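Local coordinates for dual specificity protein phosphatase 12 (Homo sapiens, PDB 4KI9) that removes phosphate from phosphotyrosine as well as phosphoserine and phosphothreonine residues of proteins, the dual specificity that gives this catalytic domain its name, at residues Q155-L158 and Q159-E163. The protein carries 2 engineered substitutions. Numbering follows the deposited sequence.
Sequences QYRL and QKVTE
Gln155 and Gln159 sit one helical turn apart, and their carbonyl and amide join in an i to i+4 bond, Gln159 N to Gln155 O at 3.0 Å. Their long polar side chains suit the exposed side of the helix. Gln155 CG, swung opposite the backbone N (chi1 -175°), meets OE1 of Gln159 at 3.5 Å, while the two amide planes stand nearly perpendicular, 78° apart. Tyr156 repeats the backbone pattern with Lys160 N and adds a CH-pi contact: CG of Lys160 lies over one ring face, 4.2 Å from the centroid and displaced toward the rim. The lysine chain, bent at chi2 and chi4, slants across the ring, bringing CE to 3.6 Å from Tyr156 OH, and a water that donates to Tyr156 O accepts from Lys160 NZ at 2.9 Å. Tyrosine suits this place because its ring face takes the lysine methylenes while its OH hydrogen-bonds to Asp63; an alanine here would probably leave the Lys160 chain without its platform and Asp63 without one hydrogen-bond donor. Arg157 lays its guanidinium face on CB of Lys160, NH1 coming within 3.5 Å; a long, charged arginine can reach over that methylene and still form a salt bridge from NH1 to Asp63. Arg157 O takes a longer bond from Val161 N, 3.3 Å. Leu158 takes part through its carbonyl, which receives a weak bond from the same nitrogen and is touched by CG2 of Thr162, whose OG1 and N both turn back to Gln159 O. This is the last turn of the C-terminal helix 151-160, at the surface and away from the substrate-binding loop; Tyr156, buried, packs on Gln135 and Leu138 of helix 130-141 and on Leu65 of a loop, joining this helix to the domain.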
# COMPACT_ATOMS: atom_id res chain seq x y z
N GLN A 155 -8.70 -12.82 -16.32
CA GLN A 155 -7.63 -13.79 -16.54
C GLN A 155 -6.77 -13.94 -15.29
O GLN A 155 -6.38 -15.04 -14.91
CB GLN A 155 -6.76 -13.39 -17.74
CG GLN A 155 -5.72 -14.42 -18.09
CD GLN A 155 -6.33 -15.69 -18.66
OE1 GLN A 155 -7.48 -15.70 -19.10
NE2 GLN A 155 -5.56 -16.78 -18.64
N TYR A 156 -6.48 -12.82 -14.63
CA TYR A 156 -5.70 -12.82 -13.40
C TYR A 156 -6.36 -13.64 -12.29
O TYR A 156 -5.68 -14.37 -11.56
CB TYR A 156 -5.53 -11.37 -12.93
CG TYR A 156 -5.03 -11.20 -11.52
CD1 TYR A 156 -5.90 -10.88 -10.48
CD2 TYR A 156 -3.67 -11.29 -11.23
CE1 TYR A 156 -5.44 -10.70 -9.17
CE2 TYR A 156 -3.20 -11.10 -9.93
CZ TYR A 156 -4.09 -10.80 -8.91
OH TYR A 156 -3.62 -10.61 -7.63
N ARG A 157 -7.68 -13.51 -12.14
CA ARG A 157 -8.40 -14.27 -11.11
C ARG A 157 -8.50 -15.77 -11.44
O ARG A 157 -8.45 -16.62 -10.56
CB ARG A 157 -9.78 -13.65 -10.84
CG ARG A 157 -9.76 -12.28 -10.13
CD ARG A 157 -9.15 -12.33 -8.72
NE ARG A 157 -9.63 -13.49 -7.98
CZ ARG A 157 -8.95 -14.10 -7.01
NH1 ARG A 157 -7.76 -13.65 -6.63
NH2 ARG A 157 -9.46 -15.18 -6.43
N LEU A 158 -8.65 -16.10 -12.72
CA LEU A 158 -8.61 -17.50 -13.12
C LEU A 158 -7.26 -18.10 -12.77
O LEU A 158 -7.18 -19.23 -12.29
CB LEU A 158 -8.88 -17.66 -14.63
CG LEU A 158 -10.25 -17.28 -15.16
CD1 LEU A 158 -10.29 -17.43 -16.67
CD2 LEU A 158 -11.31 -18.17 -14.51
N GLN A 159 -6.19 -17.34 -13.01
CA GLN A 159 -4.84 -17.84 -12.70
C GLN A 159 -4.65 -18.00 -11.20
O GLN A 159 -4.03 -18.96 -10.74
CB GLN A 159 -3.77 -16.92 -13.30
CG GLN A 159 -3.83 -16.89 -14.83
CD GLN A 159 -2.73 -16.06 -15.47
OE1 GLN A 159 -2.80 -15.74 -16.66
NE2 GLN A 159 -1.71 -15.71 -14.69
N LYS A 160 -5.18 -17.06 -10.43
CA LYS A 160 -5.09 -17.14 -8.97
C LYS A 160 -5.69 -18.41 -8.37
O LYS A 160 -5.16 -18.93 -7.38
CB LYS A 160 -5.70 -15.88 -8.33
CG LYS A 160 -4.70 -14.73 -8.26
CD LYS A 160 -3.64 -15.03 -7.20
CE LYS A 160 -2.52 -14.01 -7.22
NZ LYS A 160 -1.63 -14.23 -8.38
N VAL A 161 -6.76 -18.93 -8.97
CA VAL A 161 -7.41 -20.11 -8.38
C VAL A 161 -6.83 -21.45 -8.82
O VAL A 161 -7.24 -22.50 -8.33
CB VAL A 161 -8.95 -20.12 -8.60
CG1 VAL A 161 -9.56 -18.79 -8.15
CG2 VAL A 161 -9.30 -20.41 -10.06
N THR A 162 -5.87 -21.43 -9.74
CA THR A 162 -5.27 -22.68 -10.20
C THR A 162 -4.25 -23.24 -9.21
O THR A 162 -3.66 -22.50 -8.42
CB THR A 162 -4.59 -22.52 -11.56
OG1 THR A 162 -3.49 -21.61 -11.43
CG2 THR A 162 -5.57 -21.99 -12.57
N GLU A 163 -4.04 -24.55 -9.26
CA GLU A 163 -3.18 -25.23 -8.30
C GLU A 163 -1.69 -25.00 -8.59
O GLU A 163 -1.30 -24.66 -9.71
CB GLU A 163 -3.51 -26.73 -8.24
CG GLU A 163 -3.30 -27.46 -9.56
CD GLU A 163 -3.77 -28.91 -9.52
OE1 GLU A 163 -4.69 -29.23 -8.74
OE2 GLU A 163 -3.21 -29.74 -10.27
O HOH W 1 -2.60 -14.48 -11.12